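Local atomic coordinates of putative nucleotide-diphospho-sugar transferase (Desulfovibrio desulfuricans subsp. desulfuricans, PDB entry 3CGX), a protein that probably transfers a sugar from a nucleotide-diphosphate donor, as a bacterial protein related to the GT-A glycosyltransferases whose own substrates are not established. Residues S3-L8 with K123-L128; L35-V40 with K70-P75; H51-I56 with D101-V106; Y58-A63 with G88-H93; I135-A138 with Y143-I146. One frame throughout, in Å; residues are numbered along the deposited sequence.

In the fold
The five contacts hang on one mixed sheet of Rossmann-like, GT-A-related character. Contacts 1 and 3 are the closest pair, their centres about 7 Å apart: strand 5-11 lies between strands 53-58 and 105-109, and Ile7 N approaches Asp53 O at 2.7 Å, a probable hydrogen bond. Contact 2 joins two helices at the other end of the molecule, across the chain's centre from contact 5, about 23 Å between centres. Contact 5 is the hairpin beyond strand 105-109; it touches contact 4 where Met91 CE packs on Tyr143 OH at 3.3 Å. A bound imidazole, probably from the crystallisation liquor, lies about 6 Å from the side chain of Val59 in contact 4.

Contact 1: S3-L8 with K123-L128; sequences SESCIL and KALNDL
Leu125 sends its two methyl groups to two residues of the strand, and the contact is van der Waals packing round this one side chain. CD1 reaches Ile7 CG1 at 4.1 Å, the two side chains crossing at about a right angle. The isoleucine's CB bond does not aim at the helix; it is the first torsion, with CG1 opposite the carbonyl carbon (chi1 -59°), that brings this branch round to the leucine. The other methyl, CD2, rests against Ser5, 4.0 Å from CB and 3.9 Å from OG. A small serine suits this place, because it lets the leucine come close to the strand, with 7.1 Å between Ser5 CA and Leu125 CA.

The helix belongs to a beta-alpha-beta crossover of the Rossmann-like sheet: it follows strand 105-109 and leads to strand 133-137, which runs parallel to strand 105-109, with the antiparallel strand 143-149 between them. The axes of strand 5-8 and helix 123-127 approach to 10.0 Å, their directions 136° apart. Leu125 also packs on Val107 and Ala52, while Cys6 turns to the other face of the sheet and meets Tyr103 and His55.

Polar links run beside this packing. Arg105 joins the two segments indirectly, giving a hydrogen bond to Leu125 O and a salt bridge to Glu4. On the exposed side of the helix, Lys123 NZ donates to Asp127 OD2 at 2.9 Å, close to the line of the C-O bond. This salt bridge spans one helical turn, alongside the backbone bond from Asp127 N to Lys123 O.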
# COMPACT_ATOMS: atom_id res chain seq x y z
N SER A 3 15.25 -12.33 -6.69
CA SER A 3 15.55 -11.03 -7.24
C SER A 3 16.46 -10.22 -6.29
O SER A 3 16.59 -10.58 -5.14
CB SER A 3 14.22 -10.28 -7.46
OG SER A 3 14.46 -8.98 -7.94
N GLU A 4 17.10 -9.15 -6.77
CA GLU A 4 17.80 -8.22 -5.89
C GLU A 4 16.84 -7.29 -5.17
O GLU A 4 17.19 -6.67 -4.16
CB GLU A 4 18.74 -7.30 -6.69
CG GLU A 4 19.88 -8.01 -7.39
CD GLU A 4 20.72 -7.02 -8.19
OE1 GLU A 4 20.52 -5.78 -8.00
OE2 GLU A 4 21.56 -7.47 -8.99
N SER A 5 15.62 -7.22 -5.69
CA SER A 5 14.59 -6.29 -5.22
C SER A 5 13.40 -7.03 -4.66
O SER A 5 13.02 -8.08 -5.17
CB SER A 5 14.06 -5.44 -6.38
OG SER A 5 15.00 -4.46 -6.75
N CYS A 6 12.80 -6.46 -3.64
CA CYS A 6 11.60 -7.03 -3.07
C CYS A 6 10.54 -5.95 -2.81
O CYS A 6 10.86 -4.84 -2.39
CB CYS A 6 11.90 -7.78 -1.75
SG CYS A 6 10.46 -8.83 -1.26
N ILE A 7 9.29 -6.29 -3.10
CA ILE A 7 8.13 -5.44 -2.81
C ILE A 7 7.33 -6.07 -1.68
O ILE A 7 6.94 -7.24 -1.76
CB ILE A 7 7.17 -5.27 -4.00
CG1 ILE A 7 7.86 -4.64 -5.21
CG2 ILE A 7 5.93 -4.48 -3.58
CD1 ILE A 7 7.13 -5.02 -6.54
N LEU A 8 7.19 -5.32 -0.59
CA LEU A 8 6.36 -5.74 0.54
C LEU A 8 5.03 -5.00 0.43
O LEU A 8 4.97 -3.76 0.53
CB LEU A 8 7.01 -5.44 1.86
CG LEU A 8 8.44 -5.90 2.04
CD1 LEU A 8 9.06 -5.40 3.37
CD2 LEU A 8 8.53 -7.45 1.86
N LYS A 123 10.08 2.49 -10.98
CA LYS A 123 10.95 3.65 -10.95
C LYS A 123 11.61 3.81 -9.58
O LYS A 123 12.83 4.07 -9.47
CB LYS A 123 10.17 4.93 -11.32
CG LYS A 123 11.06 6.19 -11.36
CD LYS A 123 10.27 7.37 -11.95
CE LYS A 123 11.04 8.65 -11.99
NZ LYS A 123 11.56 8.95 -10.63
N ALA A 124 10.82 3.66 -8.53
CA ALA A 124 11.34 3.73 -7.16
C ALA A 124 12.47 2.71 -6.94
O ALA A 124 13.52 3.04 -6.37
CB ALA A 124 10.19 3.52 -6.12
N LEU A 125 12.24 1.48 -7.36
CA LEU A 125 13.24 0.44 -7.20
C LEU A 125 14.49 0.76 -7.99
O LEU A 125 15.61 0.58 -7.50
CB LEU A 125 12.67 -0.92 -7.62
CG LEU A 125 11.69 -1.48 -6.57
CD1 LEU A 125 10.80 -2.59 -7.19
CD2 LEU A 125 12.44 -1.93 -5.31
N ASN A 126 14.31 1.26 -9.20
CA ASN A 126 15.43 1.66 -10.03
C ASN A 126 16.23 2.77 -9.34
O ASN A 126 17.45 2.75 -9.33
CB ASN A 126 14.98 2.18 -11.42
CG ASN A 126 14.35 1.07 -12.33
OD1 ASN A 126 14.55 -0.12 -12.13
ND2 ASN A 126 13.67 1.50 -13.39
N ASP A 127 15.51 3.77 -8.83
CA ASP A 127 16.14 4.96 -8.21
C ASP A 127 16.87 4.61 -6.89
O ASP A 127 17.85 5.27 -6.51
CB ASP A 127 15.10 6.09 -8.00
CG ASP A 127 14.71 6.81 -9.29
OD1 ASP A 127 15.36 6.64 -10.32
OD2 ASP A 127 13.72 7.56 -9.29
N LEU A 128 16.42 3.58 -6.19
CA LEU A 128 17.10 3.11 -4.97
C LEU A 128 18.49 2.57 -5.22
O LEU A 128 19.23 2.23 -4.29
CB LEU A 128 16.28 2.06 -4.21
CG LEU A 128 15.25 2.62 -3.25
CD1 LEU A 128 14.34 1.44 -2.79
CD2 LEU A 128 15.88 3.44 -2.05

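Contact 2: L35-V40 with K70-P75; sequences LYRHFV and KAWLGP
Trp72 lays its indole between two side chains, Arg37 and its own neighbour Leu73, one on each face. Over one side stands Arg37, whose CZ is 4.3 Å from the centroid of the five-membered ring and only 14° off its normal, a cation-pi contact. The guanidinium does not lie flat on the indole, however: the planes are 58° apart, and NH1 dips closest, 3.1 Å from Trp72 CD1. The arginine's first torsion sets CG opposite the backbone N, where it rests 3.6 Å from Trp72 NE1; a bend at chi3 then turns the guanidinium over the ring. NH1 and NE1 are both donors and do not bond each other; NE1 gives its hydrogen to Gln41, and Arg37 NH2 bonds the hydroxyl of Tyr13. On the opposite face Leu73 CD2 sits 3.6 Å above the plane, over the ring centre.

Helices 29-47 and 65-73, which meet here, follow successive parallel strands of the Rossmann-like half of the sheet, and the indole bridges the groove between them. Its far end reaches deeper, where Trp72 CH2 touches Val40 CG1 at 3.6 Å. The same methyl lies 4.1 Å from Leu73 CD1, and a branched valine fits this buried spot, since it also packs on Phe9 and Val11 of strand 5-11. At the edge of the indole, in its plane, lies the carbonyl oxygen of Arg37. Gly74, the first residue past the end of helix 65-73, has a positive phi, a backbone shape readily taken by glycine.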
# COMPACT_ATOMS: atom_id res chain seq x y z
N LEU A 35 -15.13 -3.51 -2.74
CA LEU A 35 -14.27 -2.51 -3.40
C LEU A 35 -12.81 -2.70 -3.02
O LEU A 35 -11.92 -2.73 -3.89
CB LEU A 35 -14.73 -1.08 -3.12
CG LEU A 35 -15.97 -0.62 -3.85
CD1 LEU A 35 -16.63 0.55 -3.11
CD2 LEU A 35 -15.59 -0.27 -5.37
N TYR A 36 -12.57 -2.86 -1.72
CA TYR A 36 -11.20 -3.03 -1.21
C TYR A 36 -10.61 -4.34 -1.75
O TYR A 36 -9.45 -4.40 -2.17
CB TYR A 36 -11.14 -2.91 0.34
CG TYR A 36 -9.74 -3.24 0.84
CD1 TYR A 36 -8.66 -2.40 0.58
CD2 TYR A 36 -9.50 -4.42 1.56
CE1 TYR A 36 -7.36 -2.74 1.00
CE2 TYR A 36 -8.22 -4.75 2.00
CZ TYR A 36 -7.15 -3.93 1.70
OH TYR A 36 -5.86 -4.22 2.08
N ARG A 37 -11.43 -5.38 -1.81
CA ARG A 37 -11.01 -6.68 -2.37
C ARG A 37 -10.45 -6.46 -3.77
O ARG A 37 -9.35 -6.95 -4.12
CB ARG A 37 -12.16 -7.65 -2.35
CG ARG A 37 -11.90 -8.97 -3.02
CD ARG A 37 -13.18 -9.83 -3.07
NE ARG A 37 -13.42 -10.39 -1.76
CZ ARG A 37 -12.93 -11.57 -1.36
NH1 ARG A 37 -12.23 -12.31 -2.21
NH2 ARG A 37 -13.18 -12.03 -0.14
N HIS A 38 -11.19 -5.68 -4.55
CA HIS A 38 -10.76 -5.37 -5.91
C HIS A 38 -9.56 -4.42 -6.00
O HIS A 38 -8.77 -4.54 -6.98
CB HIS A 38 -11.95 -4.86 -6.74
CG HIS A 38 -12.85 -5.99 -7.14
ND1 HIS A 38 -12.60 -6.75 -8.26
CD2 HIS A 38 -13.88 -6.59 -6.49
CE1 HIS A 38 -13.50 -7.72 -8.33
NE2 HIS A 38 -14.28 -7.65 -7.27
N PHE A 39 -9.40 -3.54 -5.02
CA PHE A 39 -8.22 -2.65 -4.99
C PHE A 39 -7.01 -3.58 -4.96
O PHE A 39 -6.04 -3.41 -5.71
CB PHE A 39 -8.13 -1.81 -3.73
CG PHE A 39 -9.11 -0.65 -3.63
CD1 PHE A 39 -10.17 -0.51 -4.51
CD2 PHE A 39 -9.03 0.21 -2.56
CE1 PHE A 39 -11.08 0.53 -4.34
CE2 PHE A 39 -9.96 1.26 -2.39
CZ PHE A 39 -11.00 1.38 -3.29
N VAL A 40 -7.09 -4.57 -4.07
CA VAL A 40 -5.95 -5.47 -3.83
C VAL A 40 -5.64 -6.33 -5.06
O VAL A 40 -4.49 -6.44 -5.53
CB VAL A 40 -6.13 -6.32 -2.52
CG1 VAL A 40 -5.05 -7.39 -2.44
CG2 VAL A 40 -6.10 -5.42 -1.24
N LYS A 70 -4.59 -17.84 0.27
CA LYS A 70 -4.26 -18.68 -0.90
C LYS A 70 -5.50 -18.86 -1.79
O LYS A 70 -5.43 -18.77 -3.02
CB LYS A 70 -3.65 -20.05 -0.49
CG LYS A 70 -2.41 -19.89 0.36
CD LYS A 70 -1.48 -21.09 0.51
CE LYS A 70 -2.06 -22.44 0.28
NZ LYS A 70 -1.18 -23.49 0.97
N ALA A 71 -6.65 -19.10 -1.16
CA ALA A 71 -7.89 -19.31 -1.91
C ALA A 71 -8.33 -18.05 -2.64
O ALA A 71 -8.99 -18.11 -3.66
CB ALA A 71 -9.01 -19.86 -0.99
N TRP A 72 -7.95 -16.91 -2.11
CA TRP A 72 -8.37 -15.61 -2.68
C TRP A 72 -7.43 -15.15 -3.81
O TRP A 72 -7.85 -15.01 -4.96
CB TRP A 72 -8.46 -14.54 -1.59
CG TRP A 72 -8.66 -13.12 -2.11
CD1 TRP A 72 -9.30 -12.76 -3.25
CD2 TRP A 72 -8.23 -11.91 -1.49
NE1 TRP A 72 -9.29 -11.39 -3.40
CE2 TRP A 72 -8.64 -10.84 -2.33
CE3 TRP A 72 -7.52 -11.63 -0.32
CZ2 TRP A 72 -8.37 -9.52 -2.03
CZ3 TRP A 72 -7.24 -10.31 -0.02
CH2 TRP A 72 -7.67 -9.27 -0.87
N LEU A 73 -6.16 -14.96 -3.45
CA LEU A 73 -5.13 -14.44 -4.37
C LEU A 73 -4.29 -15.51 -5.08
O LEU A 73 -3.62 -15.22 -6.05
CB LEU A 73 -4.24 -13.43 -3.64
CG LEU A 73 -5.02 -12.24 -3.09
CD1 LEU A 73 -4.17 -11.38 -2.19
CD2 LEU A 73 -5.59 -11.40 -4.26
N GLY A 74 -4.37 -16.76 -4.65
CA GLY A 74 -3.68 -17.85 -5.33
C GLY A 74 -2.59 -18.47 -4.51
O GLY A 74 -1.91 -17.78 -3.75
N PRO A 75 -2.40 -19.77 -4.69
CA PRO A 75 -1.44 -20.49 -3.87
C PRO A 75 0.02 -20.27 -4.27
O PRO A 75 0.91 -20.73 -3.56
CB PRO A 75 -1.84 -21.96 -4.09
CG PRO A 75 -2.37 -21.96 -5.53
CD PRO A 75 -3.04 -20.64 -5.70

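Contact 3: H51-I56 with D101-V106; sequences HADLHI and DGYDRV
Asp53 meets Tyr103 at the start of the strand: the phenol OH donates to Asp53 OD2. The modelled separation of 2.4 Å is very short, and its exact value is doubtful. The carboxylate oxygen lies at the edge of the phenol ring, in its plane, yet the carboxylate as a whole is turned 89° to that ring. OD2 has a second donor in the backbone N of Ser3.

Leu54 follows with its CB bond turned away; its side chain packs on Leu44 and Leu47 of helix 29-47, on the other face of the sheet. This is the normal alternation of a strand, and it brings His55 back to the same side as Asp53. Strand 5-11 runs between strands 53-58 and 105-109 in the Rossmann-like sheet, so Tyr103, just ahead of the latter, has to reach over Cys6. A tyrosine has both the length for this and the hydroxyl needed at its end.

His55 receives the edge of the Tyr103 ring toward its own face in an offset edge-to-face pair, centroids 5.8 Å apart and planes at 82°. Beyond it the carboxylate of Asp101 comes near the edge of the imidazole, although its salt bridge is with Lys97. Next to Asp101, Gly102 closes helix 87-100 with a Schellman motif at a positive phi of 108°.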
# COMPACT_ATOMS: atom_id res chain seq x y z
N HIS A 51 9.92 -6.29 -11.91
CA HIS A 51 11.29 -6.89 -11.79
C HIS A 51 11.68 -6.88 -10.32
O HIS A 51 12.63 -6.17 -9.89
CB HIS A 51 12.34 -6.10 -12.59
N ALA A 52 10.93 -7.66 -9.55
CA ALA A 52 11.07 -7.70 -8.12
C ALA A 52 10.22 -8.85 -7.59
O ALA A 52 9.18 -9.15 -8.13
CB ALA A 52 10.61 -6.39 -7.51
N ASP A 53 10.68 -9.47 -6.51
CA ASP A 53 9.90 -10.47 -5.80
C ASP A 53 8.85 -9.73 -5.00
O ASP A 53 9.03 -8.57 -4.55
CB ASP A 53 10.77 -11.31 -4.85
CG ASP A 53 11.76 -12.24 -5.56
OD1 ASP A 53 11.62 -12.50 -6.78
OD2 ASP A 53 12.65 -12.76 -4.87
N LEU A 54 7.74 -10.41 -4.76
CA LEU A 54 6.64 -9.81 -4.02
C LEU A 54 6.23 -10.64 -2.82
O LEU A 54 6.05 -11.85 -2.90
CB LEU A 54 5.48 -9.60 -4.96
CG LEU A 54 4.15 -9.12 -4.38
CD1 LEU A 54 4.25 -7.64 -4.11
CD2 LEU A 54 3.00 -9.44 -5.36
N HIS A 55 6.17 -9.97 -1.67
CA HIS A 55 5.72 -10.59 -0.42
C HIS A 55 4.49 -9.89 0.04
O HIS A 55 4.52 -8.68 0.29
CB HIS A 55 6.78 -10.46 0.66
CG HIS A 55 8.01 -11.25 0.37
ND1 HIS A 55 8.97 -11.49 1.32
CD2 HIS A 55 8.42 -11.86 -0.76
CE1 HIS A 55 9.92 -12.24 0.78
NE2 HIS A 55 9.61 -12.48 -0.47
N ILE A 56 3.41 -10.66 0.14
CA ILE A 56 2.14 -10.13 0.56
C ILE A 56 2.04 -10.28 2.07
O ILE A 56 2.00 -11.39 2.63
CB ILE A 56 0.96 -10.83 -0.16
CG1 ILE A 56 1.06 -10.65 -1.69
CG2 ILE A 56 -0.40 -10.33 0.39
CD1 ILE A 56 0.13 -11.59 -2.48
N ASP A 101 16.82 -11.71 4.48
CA ASP A 101 16.65 -12.72 3.44
C ASP A 101 17.65 -12.50 2.31
O ASP A 101 17.81 -13.35 1.45
CB ASP A 101 15.24 -12.71 2.82
CG ASP A 101 14.14 -13.21 3.76
OD1 ASP A 101 14.47 -13.75 4.84
OD2 ASP A 101 12.93 -13.00 3.40
N GLY A 102 18.28 -11.33 2.30
CA GLY A 102 19.31 -11.06 1.30
C GLY A 102 18.95 -10.07 0.20
O GLY A 102 19.74 -9.89 -0.72
N TYR A 103 17.78 -9.43 0.26
CA TYR A 103 17.44 -8.42 -0.77
C TYR A 103 18.32 -7.19 -0.62
O TYR A 103 18.72 -6.82 0.48
CB TYR A 103 15.94 -8.03 -0.72
CG TYR A 103 15.06 -9.16 -1.14
CD1 TYR A 103 14.93 -9.49 -2.48
CD2 TYR A 103 14.38 -9.94 -0.21
CE1 TYR A 103 14.13 -10.52 -2.90
CE2 TYR A 103 13.57 -11.03 -0.64
CZ TYR A 103 13.46 -11.30 -1.99
OH TYR A 103 12.66 -12.33 -2.47
N ASP A 104 18.64 -6.57 -1.75
CA ASP A 104 19.43 -5.36 -1.79
C ASP A 104 18.58 -4.10 -1.66
O ASP A 104 19.02 -3.08 -1.14
CB ASP A 104 20.19 -5.26 -3.11
CG ASP A 104 21.03 -3.97 -3.21
OD1 ASP A 104 21.87 -3.74 -2.31
OD2 ASP A 104 20.84 -3.18 -4.19
N ARG A 105 17.42 -4.17 -2.26
CA ARG A 105 16.52 -3.03 -2.31
C ARG A 105 15.11 -3.51 -2.04
O ARG A 105 14.64 -4.46 -2.64
CB ARG A 105 16.55 -2.38 -3.70
CG ARG A 105 17.87 -1.66 -4.07
CD ARG A 105 17.82 -1.28 -5.53
NE ARG A 105 18.22 -2.41 -6.36
CZ ARG A 105 17.74 -2.70 -7.56
NH1 ARG A 105 16.81 -1.93 -8.11
NH2 ARG A 105 18.20 -3.76 -8.21
N VAL A 106 14.44 -2.79 -1.14
CA VAL A 106 13.13 -3.16 -0.69
C VAL A 106 12.21 -1.96 -0.60
O VAL A 106 12.57 -0.93 -0.06
CB VAL A 106 13.20 -3.84 0.72
CG1 VAL A 106 11.81 -4.21 1.21
CG2 VAL A 106 14.13 -5.05 0.69

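Contact 4: Y58-A63 with G88-H93; sequences YVPGDA and GERMKH
Arg90 reaches from its helix to Pro60 at the protein surface. Its CB bond points to the loop, and the chain then runs nearly straight: chi2 is 168°, and CG, CD and NE continue fully extended. These methylenes span the distance, leaving the contact to the guanidinium. NE is turned to the carbonyl oxygen of Gly84, a bond that helps to fix the rotation of the flat group. CZ lies beneath the proline ring, with Pro60 CD 3.8 Å above the guanidinium plane and over its centre. At the tip, NH2 is 3.7 Å from Pro60 CG, while NH1 has Pro60 CD at 3.9 Å and, less closely, Val59 CG1 at 4.2 Å. Such stacking suits both partners: the proline offers a compact apolar ring to the face of the guanidinium, whose N-H groups point outward in its plane and remain able to bond elsewhere.

Gln82 packs against both Val59 and Arg90. The loop 58-63 leads from strand 53-58 to helix 65-73, and Arg90 comes from helix 87-100, which follows strand 78-81, at one edge of the sheet; the contact thus passes the end of that strand.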
# COMPACT_ATOMS: atom_id res chain seq x y z
N TYR A 58 0.07 -9.54 5.48
CA TYR A 58 -1.27 -9.32 5.95
C TYR A 58 -1.42 -9.06 7.45
O TYR A 58 -0.71 -9.58 8.32
CB TYR A 58 -2.17 -10.48 5.53
CG TYR A 58 -1.80 -11.84 6.07
CD1 TYR A 58 -2.23 -12.25 7.32
CD2 TYR A 58 -1.05 -12.76 5.30
CE1 TYR A 58 -1.94 -13.49 7.76
CE2 TYR A 58 -0.75 -13.99 5.77
CZ TYR A 58 -1.18 -14.35 7.00
OH TYR A 58 -0.90 -15.61 7.48
N VAL A 59 -2.39 -8.21 7.72
CA VAL A 59 -2.73 -7.86 9.06
C VAL A 59 -3.07 -9.17 9.79
O VAL A 59 -3.89 -9.98 9.28
CB VAL A 59 -3.89 -6.86 9.12
CG1 VAL A 59 -4.43 -6.67 10.54
CG2 VAL A 59 -3.46 -5.49 8.51
N PRO A 60 -2.44 -9.38 10.96
CA PRO A 60 -2.66 -10.61 11.67
C PRO A 60 -4.07 -10.77 12.17
O PRO A 60 -4.77 -9.79 12.48
CB PRO A 60 -1.67 -10.54 12.83
CG PRO A 60 -1.28 -9.21 12.95
CD PRO A 60 -1.41 -8.56 11.63
N GLY A 61 -4.52 -12.01 12.21
CA GLY A 61 -5.85 -12.32 12.70
C GLY A 61 -6.07 -13.77 13.06
O GLY A 61 -5.26 -14.41 13.73
N ASP A 62 -7.20 -14.29 12.60
CA ASP A 62 -7.57 -15.69 12.92
C ASP A 62 -6.63 -16.72 12.26
O ASP A 62 -5.95 -16.43 11.23
CB ASP A 62 -9.01 -15.93 12.50
CG ASP A 62 -10.03 -15.13 13.38
OD1 ASP A 62 -9.66 -14.68 14.50
OD2 ASP A 62 -11.19 -14.94 12.95
N ALA A 63 -6.60 -17.92 12.84
CA ALA A 63 -5.69 -18.98 12.37
C ALA A 63 -6.01 -19.49 10.95
O ALA A 63 -5.21 -20.21 10.35
CB ALA A 63 -5.61 -20.14 13.36
N GLY A 88 4.29 0.73 12.86
CA GLY A 88 5.70 0.99 12.72
C GLY A 88 6.51 -0.27 12.99
O GLY A 88 7.42 -0.59 12.23
N GLU A 89 6.19 -1.00 14.06
CA GLU A 89 6.85 -2.29 14.34
C GLU A 89 6.62 -3.30 13.20
O GLU A 89 7.54 -4.02 12.81
CB GLU A 89 6.42 -2.90 15.70
CG GLU A 89 6.93 -2.06 16.90
CD GLU A 89 8.44 -1.71 16.79
OE1 GLU A 89 9.28 -2.60 17.04
OE2 GLU A 89 8.77 -0.53 16.46
N ARG A 90 5.41 -3.32 12.68
CA ARG A 90 5.05 -4.25 11.58
C ARG A 90 5.89 -3.96 10.33
O ARG A 90 6.41 -4.87 9.70
CB ARG A 90 3.54 -4.19 11.29
CG ARG A 90 2.75 -4.80 12.43
CD ARG A 90 1.28 -4.56 12.38
NE ARG A 90 0.68 -5.29 13.51
CZ ARG A 90 -0.62 -5.41 13.74
NH1 ARG A 90 -1.49 -4.88 12.92
NH2 ARG A 90 -1.05 -6.07 14.81
N MSE A 91 6.05 -2.68 10.01
CA MSE A 91 6.85 -2.28 8.85
C MSE A 91 8.33 -2.56 9.06
O MSE A 91 9.02 -3.09 8.19
CB MSE A 91 6.64 -0.81 8.51
CG MSE A 91 5.25 -0.55 7.99
SE MSE A 91 4.87 1.23 7.22
CE MSE A 91 4.94 2.28 8.86
N LYS A 92 8.84 -2.16 10.21
CA LYS A 92 10.24 -2.41 10.56
C LYS A 92 10.59 -3.89 10.47
O LYS A 92 11.60 -4.29 9.86
CB LYS A 92 10.53 -1.94 12.00
CG LYS A 92 11.99 -1.98 12.34
CD LYS A 92 12.20 -1.88 13.82
CE LYS A 92 11.62 -0.63 14.42
NZ LYS A 92 11.99 -0.56 15.92
N HIS A 93 9.72 -4.73 11.04
CA HIS A 93 9.96 -6.17 11.03
C HIS A 93 9.93 -6.79 9.61
O HIS A 93 10.77 -7.62 9.25
CB HIS A 93 8.98 -6.88 11.96
CG HIS A 93 9.16 -6.52 13.40
ND1 HIS A 93 8.14 -6.58 14.33
CD2 HIS A 93 10.25 -6.02 14.06
CE1 HIS A 93 8.60 -6.19 15.51
NE2 HIS A 93 9.87 -5.83 15.37

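Contact 5: I135-A138 with Y143-I146; sequences IGPA and YYLI
Tyr144 lays one ring face on Gly136, whose CA stands 3.5 Å above the plane, offset toward the rim, in a CH-pi contact. Glycine suits the position because a bare CA lets the ring come this close. At the ring edge, in plane, Pro137 O is 3.2 Å from Tyr144 CE2. The ring of Tyr143 carries Ile135 CD1 over one face, 4.2 Å from its centroid, and Ile135 CG1 touches Tyr143 CB at 3.8 Å. Both tyrosines hold CG between the backbone N and carbonyl carbon (chi1 54° for Tyr143 and 64° for Tyr144). The chain turns a corner at Tyr144.

Two backbone bonds tie the strands, one at the corner and one just past it. Gly136 N donates to Leu145 O at 2.9 Å with an angle of 162° at the hydrogen, and Tyr144 N donates to Gly136 O at 2.8 Å. Ile135 and Ile146 form an antiparallel non-hydrogen-bonded pair, as do Pro137 and Tyr143; a proline, lacking an N-H, is at home in such a place.

Tyr144 OH is held by Pro187 O and the hydroxyl of Tyr116. Helix 169-178 packs on Ile135, Pro137 and Tyr143, and the hairpin lies in the sheet between strand 105-109, beside 143-149, and strand 183-185, beside 133-137.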
# COMPACT_ATOMS: atom_id res chain seq x y z
N ILE A 135 10.37 7.60 -0.46
CA ILE A 135 9.13 7.80 0.30
C ILE A 135 8.08 8.45 -0.58
O ILE A 135 8.39 9.32 -1.39
CB ILE A 135 9.40 8.65 1.58
CG1 ILE A 135 8.22 8.49 2.58
CG2 ILE A 135 9.73 10.16 1.19
CD1 ILE A 135 8.56 8.90 4.03
N GLY A 136 6.83 7.97 -0.49
CA GLY A 136 5.76 8.55 -1.24
C GLY A 136 4.76 9.17 -0.29
O GLY A 136 4.16 8.47 0.55
N PRO A 137 4.61 10.49 -0.38
CA PRO A 137 3.67 11.24 0.47
C PRO A 137 2.24 11.00 0.09
O PRO A 137 1.90 11.01 -1.09
CB PRO A 137 4.04 12.71 0.21
CG PRO A 137 5.38 12.67 -0.54
CD PRO A 137 5.37 11.38 -1.27
N ALA A 138 1.40 10.77 1.10
CA ALA A 138 -0.04 10.64 0.91
C ALA A 138 -0.70 11.98 1.25
O ALA A 138 -0.17 12.75 2.05
CB ALA A 138 -0.61 9.51 1.80
N TYR A 143 2.40 8.38 4.57
CA TYR A 143 3.07 7.92 3.33
C TYR A 143 2.50 6.60 2.86
O TYR A 143 2.12 5.77 3.66
CB TYR A 143 4.58 7.86 3.52
CG TYR A 143 5.13 7.06 4.69
CD1 TYR A 143 5.38 5.69 4.56
CD2 TYR A 143 5.42 7.67 5.91
CE1 TYR A 143 5.91 4.97 5.61
CE2 TYR A 143 5.98 6.94 6.98
CZ TYR A 143 6.23 5.59 6.82
OH TYR A 143 6.79 4.84 7.84
N TYR A 144 2.44 6.43 1.54
CA TYR A 144 1.88 5.26 0.92
C TYR A 144 2.97 4.26 0.51
O TYR A 144 2.69 3.10 0.17
CB TYR A 144 1.04 5.64 -0.29
CG TYR A 144 1.83 6.28 -1.43
CD1 TYR A 144 2.55 5.50 -2.38
CD2 TYR A 144 1.83 7.65 -1.60
CE1 TYR A 144 3.25 6.08 -3.42
CE2 TYR A 144 2.55 8.24 -2.65
CZ TYR A 144 3.23 7.46 -3.57
OH TYR A 144 3.93 8.12 -4.56
N LEU A 145 4.21 4.75 0.48
CA LEU A 145 5.37 3.91 0.17
C LEU A 145 6.62 4.38 0.92
O LEU A 145 6.84 5.58 1.10
CB LEU A 145 5.63 3.87 -1.35
CG LEU A 145 6.81 3.04 -1.93
CD1 LEU A 145 6.49 2.55 -3.38
CD2 LEU A 145 8.19 3.79 -1.86
N ILE A 146 7.40 3.41 1.38
CA ILE A 146 8.73 3.69 1.95
C ILE A 146 9.70 2.61 1.45
O ILE A 146 9.34 1.44 1.35
CB ILE A 146 8.70 3.77 3.51
CG1 ILE A 146 10.06 4.28 4.00
CG2 ILE A 146 8.20 2.43 4.17
CD1 ILE A 146 9.99 4.81 5.44